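Local structure of MPN domain-containing protein (Archaeoglobus fulgidus, 1OI0) at residues A[3-8]-A[117-121]; A[25-31]-A[65-71]; A[91-96]-A[107-111]. The protein binds a zinc ion through a JAB1/MPN domain and is probably a metallopeptidase. All blocks are in the same frame, centred on the assembly; numbering follows the deposited sequence.

All three contacts pair strands of one mixed sheet, the sheet of the JAB1/MPN domain. Contact 2 lies nearest the centre of the chain and is largely buried; contacts 1 and 3 are only partly buried. Contact 2 carries the metal chemistry, since H70 binds zinc. Contact 3 adjoins it: strands 64-72 and 93-98 are neighbours, and I96 CG1 lies 3.6 Å from H70 CE1. Contact 1 is parallel and brings the two chain ends together at one edge, with charged and water-linked groups on its outer side. Its inner side still reaches the others, where M4 CE packs 3.3 Å from F66 CD1 and L118 CG 3.6 Å from C108 SG.

Contact 1 (A[3-8]-A[117-121]); sequences SMKISR and ELEVV
Short parallel strands, 5-6 and 119-120, join the chain ends at one edge of the mixed sheet of this JAB1/MPN domain. K5 pairs with E119 (CA-CA 4.5 Å), I6 with V120 (5.0 Å). Hydrogen bonds run from E119 N to M4 O (3.1 Å), I6 N to E119 O (3.0 Å) and V121 N to I6 O (3.0 Å); past the strand pair, R8 N to V121 O (3.1 Å). S7 N-caps helix 8-21. L118 (m,t) is a bump that fits a hollow between M4 and I6: CD2 lies 3.5 Å from M4 CG and CD1 4.1 Å from I6 CG2, with M37, I95 and C108 around it. V120 CG2 touches I6 CG2 at 4.1 Å. On the other face K5 NZ and E119 OE1, 4.3 Å apart, beyond a salt bridge, share a water at 2.9 and 2.7 Å. K5 NZ salt-bridges D35; E119 OE1 hydrogen-bonds G1 N. R8 (t,p,p) folds back to set V120 CG1 over one guanidinium face, 3.5 Å from R8 NH2.

Contact 2 (A[25-31]-A[65-71]); sequences EFIALLS and VFGTVHS. With ZN (zinc ion), chain E; 144 (tris-hydroxymethyl-methyl-ammonium), chain F.
In this JAB1/MPN domain, segments 27-31 and 65-71 run antiparallel, their axes 4.2 Å apart at 150°. A28-V69 and L30-G67 are hydrogen-bonded pairs; I27-H70, L29-T68 and S31-V65 are non-hydrogen-bonded. A beta bulge shifts register between L30 and S31. Hydrogen bonds link A28 N to V69 O, V69 N to A28 O, L30 N to G67 O, S71 N to F26 O and F26 N to S71 OG, all 2.9 Å, and F66 N to L30 O, 2.8 Å. At G67 (phi/psi 156/-143) a CB would jam against the carbonyl O of F66, which calls for glycine. L30 CD2 and F26 CE2 pack on V69 CG1 at 3.7 and 4.1 Å. The pair unites zinc ligand H70 and pocket residue E25. H70 (p) places NE2 2.2 Å from zinc, which H72 and D83 also bind. Bound tris gives zinc O2 at 2.3 Å and donates from O3 to E25 OE2 at 2.7 Å. Helix 8-21 packs on F26, V69 and S71; strands 36-42 and 93-98 flank the pair.

Contact 3 (A[91-96]-A[107-111]); sequences GKYHII and KCYNR
This is the beta hairpin of strands 93-98 and 106-110; the axes of 93-96 and 107-110 approach to 4.5 Å at 150°, antiparallel. Y109, H94 and C108 bury the most surface here. Y109 and H94 form a hydrogen-bonded pair: H94 N to Y109 O and Y109 N to H94 O are both 2.8 Å. The next such pair is I96-K107, with I96 N to K107 O 2.9 Å and K107 N to I96 O 3.0 Å. Y109 (m, chi2 86°) lays its ring beside I96, CE1 3.9 Å from I96 CD1, and its OH hydrogen-bonds C77 O. H94 (m, chi2 88°) stacks on F87, and its NE2 hydrogen-bonds F90 O. C108 (t) takes the other face, in a non-hydrogen-bonded pair with I95 (CA-CA 4.2 Å). Its SG lies 3.9 Å from both I95 CG1 and Y93 CB, and 5.5 Å from the Y93 ring centroid, an oblique sulfur-aromatic contact. The hairpin lies beside the zinc site: I96 touches H70, H72 and D83, the nearest atom of its side chain about 5 Å from the zinc. A water bridges the two segments, donating to K92 O at 2.7 Å and accepting from R111 N at 2.9 Å.

Contact 1 (A[3-8]-A[117-121])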
loop_
_atom_site.group_PDB
_atom_site.type_symbol
_atom_site.label_atom_id
_atom_site.label_comp_id
_atom_site.label_asym_id
_atom_site.label_seq_id
_atom_site.Cartn_x
_atom_site.Cartn_y
_atom_site.Cartn_z
ATOM N N SER A 3 -16.533 1.516 1.517
ATOM C CA SER A 3 -15.382 0.676 1.208
ATOM C C SER A 3 -14.262 1.263 2.044
ATOM O O SER A 3 -14.446 2.297 2.702
ATOM C CB SER A 3 -14.999 0.766 -0.272
ATOM O OG SER A 3 -14.305 1.976 -0.548
ATOM N N MET A 4 -13.105 0.613 2.041
ATOM C CA MET A 4 -11.981 1.143 2.790
ATOM C C MET A 4 -11.606 2.462 2.127
ATOM O O MET A 4 -11.861 2.668 0.933
ATOM C CB MET A 4 -10.799 0.171 2.754
ATOM C CG MET A 4 -9.537 0.688 3.435
ATOM S SD MET A 4 -9.788 1.277 5.129
ATOM C CE MET A 4 -10.145 -0.254 5.952
ATOM N N LYS A 5 -11.019 3.355 2.909
ATOM C CA LYS A 5 -10.626 4.660 2.410
ATOM C C LYS A 5 -9.167 4.915 2.737
ATOM O O LYS A 5 -8.600 4.274 3.620
ATOM C CB LYS A 5 -11.493 5.742 3.054
ATOM C CG LYS A 5 -12.982 5.553 2.808
ATOM C CD LYS A 5 -13.821 6.467 3.687
ATOM C CE LYS A 5 -15.305 6.277 3.402
ATOM N NZ LYS A 5 -15.728 4.860 3.611
ATOM N N ILE A 6 -8.567 5.849 2.012
ATOM C CA ILE A 6 -7.179 6.216 2.241
ATOM C C ILE A 6 -7.085 7.724 2.094
ATOM O O ILE A 6 -7.704 8.305 1.203
ATOM C CB ILE A 6 -6.223 5.523 1.234
ATOM C CG1 ILE A 6 -4.774 5.873 1.585
ATOM C CG2 ILE A 6 -6.556 5.939 -0.200
ATOM C CD1 ILE A 6 -3.744 5.067 0.812
ATOM N N SER A 7 -6.332 8.363 2.981
ATOM C CA SER A 7 -6.186 9.805 2.920
ATOM C C SER A 7 -5.227 10.173 1.798
ATOM O O SER A 7 -4.286 9.434 1.504
ATOM C CB SER A 7 -5.656 10.346 4.250
ATOM O OG SER A 7 -4.311 9.952 4.467
ATOM N N ARG A 8 -5.477 11.308 1.158
ATOM C CA ARG A 8 -4.611 11.759 0.078
ATOM C C ARG A 8 -3.228 12.016 0.661
ATOM O O ARG A 8 -2.215 11.859 -0.019
ATOM C CB ARG A 8 -5.159 13.047 -0.545
ATOM C CG ARG A 8 -4.246 13.667 -1.592
ATOM C CD ARG A 8 -4.080 12.762 -2.802
ATOM N NE ARG A 8 -5.346 12.541 -3.497
ATOM C CZ ARG A 8 -5.480 11.796 -4.589
ATOM N NH1 ARG A 8 -4.424 11.192 -5.119
ATOM N NH2 ARG A 8 -6.671 11.649 -5.153
ATOM N N GLU A 117 -11.339 -1.266 -4.684
ATOM C CA GLU A 117 -11.272 0.184 -4.626
ATOM C C GLU A 117 -10.897 0.724 -3.252
ATOM O O GLU A 117 -11.079 0.068 -2.224
ATOM C CB GLU A 117 -12.619 0.807 -5.008
ATOM C CG GLU A 117 -13.198 0.410 -6.354
ATOM C CD GLU A 117 -14.518 1.115 -6.614
ATOM O OE1 GLU A 117 -15.043 1.738 -5.666
ATOM O OE2 GLU A 117 -15.034 1.045 -7.750
ATOM N N LEU A 118 -10.362 1.936 -3.262
ATOM C CA LEU A 118 -10.023 2.661 -2.051
ATOM C C LEU A 118 -10.537 4.060 -2.328
ATOM O O LEU A 118 -10.120 4.692 -3.299
ATOM C CB LEU A 118 -8.513 2.724 -1.815
ATOM C CG LEU A 118 -7.815 1.515 -1.199
ATOM C CD1 LEU A 118 -6.382 1.905 -0.858
ATOM C CD2 LEU A 118 -8.548 1.060 0.059
ATOM N N GLU A 119 -11.462 4.544 -1.508
ATOM C CA GLU A 119 -11.965 5.889 -1.728
ATOM C C GLU A 119 -10.953 6.856 -1.130
ATOM O O GLU A 119 -10.619 6.765 0.051
ATOM C CB GLU A 119 -13.325 6.089 -1.055
ATOM C CG GLU A 119 -14.018 7.370 -1.489
ATOM C CD GLU A 119 -15.285 7.646 -0.712
ATOM O OE1 GLU A 119 -15.925 6.675 -0.260
ATOM O OE2 GLU A 119 -15.644 8.832 -0.570
ATOM N N VAL A 120 -10.457 7.775 -1.949
ATOM C CA VAL A 120 -9.486 8.748 -1.473
ATOM C C VAL A 120 -10.234 9.889 -0.798
ATOM O O VAL A 120 -11.113 10.505 -1.401
ATOM C CB VAL A 120 -8.638 9.309 -2.631
ATOM C CG1 VAL A 120 -7.614 10.297 -2.092
ATOM C CG2 VAL A 120 -7.949 8.171 -3.369
ATOM N N VAL A 121 -9.888 10.160 0.455
ATOM C CA VAL A 121 -10.538 11.224 1.207
ATOM C C VAL A 121 -9.538 12.275 1.676
ATOM O O VAL A 121 -8.378 12.267 1.266
ATOM C CB VAL A 121 -11.278 10.655 2.435
ATOM C CG1 VAL A 121 -12.331 9.657 1.985
ATOM C CG2 VAL A 121 -10.291 9.991 3.377
HETATM O O HOH W 1 -15.740 4.197 0.764
HETATM O O HOH W 2 -15.090 3.006 -3.051
#

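Contact 2 (A[25-31]-A[65-71])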
loop_
_atom_site.group_PDB
_atom_site.type_symbol
_atom_site.label_atom_id
_atom_site.label_comp_id
_atom_site.label_asym_id
_atom_site.label_seq_id
_atom_site.Cartn_x
_atom_site.Cartn_y
_atom_site.Cartn_z
ATOM N N GLU A 25 12.578 -1.805 -3.001
ATOM C CA GLU A 25 11.147 -1.872 -2.774
ATOM C C GLU A 25 10.790 -1.411 -1.375
ATOM O O GLU A 25 11.120 -2.060 -0.382
ATOM C CB GLU A 25 10.632 -3.293 -3.012
ATOM C CG GLU A 25 10.695 -3.696 -4.470
ATOM C CD GLU A 25 10.011 -5.016 -4.754
ATOM O OE1 GLU A 25 9.225 -5.487 -3.904
ATOM O OE2 GLU A 25 10.248 -5.576 -5.839
ATOM N N PHE A 26 10.143 -0.255 -1.309
ATOM C CA PHE A 26 9.687 0.297 -0.048
ATOM C C PHE A 26 8.559 -0.618 0.405
ATOM O O PHE A 26 7.837 -1.182 -0.420
ATOM C CB PHE A 26 9.139 1.711 -0.280
ATOM C CG PHE A 26 8.198 2.197 0.793
ATOM C CD1 PHE A 26 8.687 2.681 2.002
ATOM C CD2 PHE A 26 6.820 2.172 0.589
ATOM C CE1 PHE A 26 7.819 3.136 2.993
ATOM C CE2 PHE A 26 5.941 2.624 1.573
ATOM C CZ PHE A 26 6.440 3.107 2.776
ATOM N N ILE A 27 8.431 -0.804 1.710
ATOM C CA ILE A 27 7.338 -1.610 2.228
ATOM C C ILE A 27 6.996 -1.113 3.621
ATOM O O ILE A 27 7.870 -0.688 4.377
ATOM C CB ILE A 27 7.686 -3.124 2.275
ATOM C CG1 ILE A 27 6.434 -3.934 2.645
ATOM C CG2 ILE A 27 8.801 -3.375 3.270
ATOM C CD1 ILE A 27 6.581 -5.446 2.445
ATOM N N ALA A 28 5.710 -1.149 3.943
ATOM C CA ALA A 28 5.229 -0.716 5.243
ATOM C C ALA A 28 3.848 -1.308 5.474
ATOM O O ALA A 28 3.243 -1.871 4.564
ATOM C CB ALA A 28 5.154 0.805 5.297
ATOM N N LEU A 29 3.363 -1.193 6.705
ATOM C CA LEU A 29 2.037 -1.688 7.035
ATOM C C LEU A 29 1.094 -0.496 7.024
ATOM O O LEU A 29 1.429 0.574 7.526
ATOM C CB LEU A 29 2.027 -2.332 8.420
ATOM C CG LEU A 29 3.004 -3.486 8.639
ATOM C CD1 LEU A 29 2.848 -4.019 10.062
ATOM C CD2 LEU A 29 2.750 -4.580 7.618
ATOM N N LEU A 30 -0.076 -0.686 6.432
ATOM C CA LEU A 30 -1.082 0.364 6.366
ATOM C C LEU A 30 -1.840 0.361 7.691
ATOM O O LEU A 30 -2.268 -0.692 8.164
ATOM C CB LEU A 30 -2.031 0.087 5.203
ATOM C CG LEU A 30 -1.396 0.124 3.807
ATOM C CD1 LEU A 30 -2.354 -0.453 2.777
ATOM C CD2 LEU A 30 -1.026 1.560 3.462
ATOM N N SER A 31 -1.992 1.529 8.302
ATOM C CA SER A 31 -2.689 1.603 9.580
ATOM C C SER A 31 -3.579 2.829 9.719
ATOM O O SER A 31 -3.629 3.687 8.839
ATOM C CB SER A 31 -1.681 1.567 10.735
ATOM O OG SER A 31 -0.814 2.689 10.701
ATOM N N VAL A 65 -4.229 -2.585 11.793
ATOM C CA VAL A 65 -3.377 -2.848 10.637
ATOM C C VAL A 65 -4.257 -3.318 9.486
ATOM O O VAL A 65 -4.752 -4.444 9.490
ATOM C CB VAL A 65 -2.326 -3.940 10.941
ATOM C CG1 VAL A 65 -1.550 -4.291 9.675
ATOM C CG2 VAL A 65 -1.376 -3.453 12.019
ATOM N N PHE A 66 -4.448 -2.449 8.500
ATOM C CA PHE A 66 -5.284 -2.774 7.356
ATOM C C PHE A 66 -4.598 -3.691 6.356
ATOM O O PHE A 66 -5.257 -4.391 5.593
ATOM C CB PHE A 66 -5.728 -1.490 6.653
ATOM C CG PHE A 66 -6.512 -0.560 7.533
ATOM C CD1 PHE A 66 -7.718 -0.967 8.097
ATOM C CD2 PHE A 66 -6.043 0.721 7.805
ATOM C CE1 PHE A 66 -8.447 -0.108 8.919
ATOM C CE2 PHE A 66 -6.763 1.586 8.625
ATOM C CZ PHE A 66 -7.968 1.170 9.183
ATOM N N GLY A 67 -3.271 -3.681 6.356
ATOM C CA GLY A 67 -2.553 -4.525 5.426
ATOM C C GLY A 67 -1.160 -4.010 5.144
ATOM O O GLY A 67 -0.492 -3.481 6.033
ATOM N N THR A 68 -0.728 -4.152 3.897
ATOM C CA THR A 68 0.607 -3.717 3.521
ATOM C C THR A 68 0.615 -2.867 2.268
ATOM O O THR A 68 -0.344 -2.839 1.503
ATOM C CB THR A 68 1.532 -4.914 3.228
ATOM O OG1 THR A 68 1.104 -5.560 2.021
ATOM C CG2 THR A 68 1.506 -5.910 4.376
ATOM N N VAL A 69 1.726 -2.171 2.077
ATOM C CA VAL A 69 1.930 -1.362 0.896
ATOM C C VAL A 69 3.399 -1.526 0.536
ATOM O O VAL A 69 4.261 -1.478 1.406
ATOM C CB VAL A 69 1.613 0.141 1.138
ATOM C CG1 VAL A 69 2.378 0.665 2.337
ATOM C CG2 VAL A 69 1.969 0.945 -0.111
ATOM N N HIS A 70 3.677 -1.783 -0.736
ATOM C CA HIS A 70 5.062 -1.897 -1.170
ATOM C C HIS A 70 5.181 -1.356 -2.579
ATOM O O HIS A 70 4.184 -1.241 -3.297
ATOM C CB HIS A 70 5.595 -3.345 -1.070
ATOM C CG HIS A 70 5.110 -4.276 -2.137
ATOM N ND1 HIS A 70 3.863 -4.863 -2.116
ATOM C CD2 HIS A 70 5.747 -4.790 -3.217
ATOM C CE1 HIS A 70 3.755 -5.700 -3.131
ATOM N NE2 HIS A 70 4.885 -5.675 -3.814
ATOM N N SER A 71 6.396 -0.987 -2.962
ATOM C CA SER A 71 6.617 -0.425 -4.285
ATOM C C SER A 71 7.366 -1.346 -5.243
ATOM O O SER A 71 8.082 -2.260 -4.829
ATOM C CB SER A 71 7.376 0.902 -4.169
ATOM O OG SER A 71 8.691 0.704 -3.681
HETATM ZN ZN ZN E . 5.441 -6.943 -5.538
HETATM C C1 144 F . 6.433 -8.538 -7.367
HETATM N N 144 F . 7.847 -8.559 -7.012
HETATM C C2 144 F . 7.978 -8.272 -5.547
HETATM O O2 144 F . 7.554 -7.269 -4.746
HETATM C C3 144 F . 8.517 -7.544 -7.925
HETATM O O3 144 F . 9.936 -7.422 -7.718
HETATM C C4 144 F . 8.285 -9.952 -7.257
HETATM O O4 144 F . 7.601 -11.301 -6.751
#

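Contact 3 (A[91-96]-A[107-111])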
loop_
_atom_site.group_PDB
_atom_site.type_symbol
_atom_site.label_atom_id
_atom_site.label_comp_id
_atom_site.label_asym_id
_atom_site.label_seq_id
_atom_site.Cartn_x
_atom_site.Cartn_y
_atom_site.Cartn_z
ATOM N N GLY A 91 -3.691 -8.977 7.097
ATOM C CA GLY A 91 -4.185 -7.752 6.502
ATOM C C GLY A 91 -5.224 -7.970 5.422
ATOM O O GLY A 91 -5.145 -8.909 4.628
ATOM N N LYS A 92 -6.196 -7.070 5.390
ATOM C CA LYS A 92 -7.284 -7.135 4.429
ATOM C C LYS A 92 -6.948 -6.445 3.107
ATOM O O LYS A 92 -7.343 -6.911 2.040
ATOM C CB LYS A 92 -8.533 -6.485 5.028
ATOM C CG LYS A 92 -8.856 -6.921 6.447
ATOM C CD LYS A 92 -10.046 -6.148 7.001
ATOM C CE LYS A 92 -10.282 -6.463 8.471
ATOM N NZ LYS A 92 -9.134 -6.046 9.325
ATOM N N TYR A 93 -6.201 -5.346 3.179
ATOM C CA TYR A 93 -5.868 -4.581 1.985
ATOM C C TYR A 93 -4.381 -4.467 1.725
ATOM O O TYR A 93 -3.585 -4.349 2.652
ATOM C CB TYR A 93 -6.462 -3.183 2.102
ATOM C CG TYR A 93 -7.943 -3.208 2.377
ATOM C CD1 TYR A 93 -8.850 -3.511 1.367
ATOM C CD2 TYR A 93 -8.433 -2.970 3.657
ATOM C CE1 TYR A 93 -10.215 -3.581 1.624
ATOM C CE2 TYR A 93 -9.796 -3.039 3.927
ATOM C CZ TYR A 93 -10.677 -3.343 2.904
ATOM O OH TYR A 93 -12.025 -3.407 3.159
ATOM N N HIS A 94 -4.020 -4.493 0.449
ATOM C CA HIS A 94 -2.622 -4.396 0.068
ATOM C C HIS A 94 -2.422 -3.521 -1.155
ATOM O O HIS A 94 -2.930 -3.807 -2.236
ATOM C CB HIS A 94 -2.058 -5.798 -0.167
ATOM C CG HIS A 94 -2.180 -6.694 1.026
ATOM N ND1 HIS A 94 -3.299 -7.464 1.266
ATOM C CD2 HIS A 94 -1.356 -6.888 2.082
ATOM C CE1 HIS A 94 -3.157 -8.093 2.418
ATOM N NE2 HIS A 94 -1.988 -7.761 2.934
ATOM N N ILE A 95 -1.673 -2.440 -0.967
ATOM C CA ILE A 95 -1.406 -1.502 -2.044
ATOM C C ILE A 95 -0.045 -1.726 -2.691
ATOM O O ILE A 95 0.925 -2.067 -2.022
ATOM C CB ILE A 95 -1.440 -0.049 -1.523
ATOM C CG1 ILE A 95 -2.838 0.280 -0.999
ATOM C CG2 ILE A 95 -1.010 0.920 -2.624
ATOM C CD1 ILE A 95 -2.918 1.626 -0.305
ATOM N N ILE A 96 -0.000 -1.561 -4.003
ATOM C CA ILE A 96 1.257 -1.651 -4.735
ATOM C C ILE A 96 1.387 -0.338 -5.490
ATOM O O ILE A 96 0.450 0.087 -6.171
ATOM C CB ILE A 96 1.278 -2.790 -5.783
ATOM C CG1 ILE A 96 1.208 -4.153 -5.092
ATOM C CG2 ILE A 96 2.561 -2.696 -6.623
ATOM C CD1 ILE A 96 1.274 -5.318 -6.056
ATOM N N LYS A 107 -2.314 0.811 -6.984
ATOM C CA LYS A 107 -3.487 -0.056 -7.065
ATOM C C LYS A 107 -3.620 -0.797 -5.738
ATOM O O LYS A 107 -2.625 -1.055 -5.063
ATOM C CB LYS A 107 -3.346 -1.062 -8.214
ATOM C CG LYS A 107 -3.244 -0.424 -9.586
ATOM C CD LYS A 107 -3.169 -1.475 -10.678
ATOM C CE LYS A 107 -3.034 -0.833 -12.048
ATOM N NZ LYS A 107 -4.170 0.084 -12.340
ATOM N N CYS A 108 -4.850 -1.126 -5.353
ATOM C CA CYS A 108 -5.084 -1.837 -4.104
ATOM C C CYS A 108 -5.698 -3.204 -4.386
ATOM O O CYS A 108 -6.481 -3.364 -5.326
ATOM C CB CYS A 108 -6.016 -1.027 -3.193
ATOM S SG CYS A 108 -6.152 -1.651 -1.497
ATOM N N TYR A 109 -5.333 -4.182 -3.565
ATOM C CA TYR A 109 -5.825 -5.549 -3.705
ATOM C C TYR A 109 -6.280 -6.092 -2.356
ATOM O O TYR A 109 -5.886 -5.582 -1.309
ATOM C CB TYR A 109 -4.717 -6.456 -4.262
ATOM C CG TYR A 109 -4.095 -5.947 -5.540
ATOM C CD1 TYR A 109 -3.034 -5.037 -5.515
ATOM C CD2 TYR A 109 -4.605 -6.328 -6.782
ATOM C CE1 TYR A 109 -2.505 -4.521 -6.692
ATOM C CE2 TYR A 109 -4.089 -5.815 -7.962
ATOM C CZ TYR A 109 -3.036 -4.910 -7.910
ATOM O OH TYR A 109 -2.523 -4.397 -9.077
ATOM N N ASN A 110 -7.123 -7.122 -2.382
ATOM C CA ASN A 110 -7.595 -7.727 -1.144
ATOM C C ASN A 110 -6.645 -8.851 -0.729
ATOM O O ASN A 110 -5.620 -9.075 -1.377
ATOM C CB ASN A 110 -9.024 -8.269 -1.304
ATOM C CG ASN A 110 -9.173 -9.185 -2.501
ATOM O OD1 ASN A 110 -8.276 -9.957 -2.823
ATOM N ND2 ASN A 110 -10.327 -9.115 -3.160
ATOM N N ARG A 111 -6.983 -9.553 0.348
ATOM C CA ARG A 111 -6.138 -10.632 0.851
ATOM C C ARG A 111 -5.954 -11.758 -0.162
ATOM O O ARG A 111 -5.069 -12.603 -0.006
ATOM C CB ARG A 111 -6.728 -11.186 2.156
ATOM C CG ARG A 111 -5.900 -12.274 2.826
ATOM C CD ARG A 111 -6.499 -12.660 4.170
ATOM N NE ARG A 111 -5.834 -13.816 4.766
ATOM C CZ ARG A 111 -5.903 -15.054 4.281
ATOM N NH1 ARG A 111 -6.612 -15.304 3.190
ATOM N NH2 ARG A 111 -5.263 -16.042 4.888
HETATM O O HOH W 3 -9.238 -8.773 2.050
#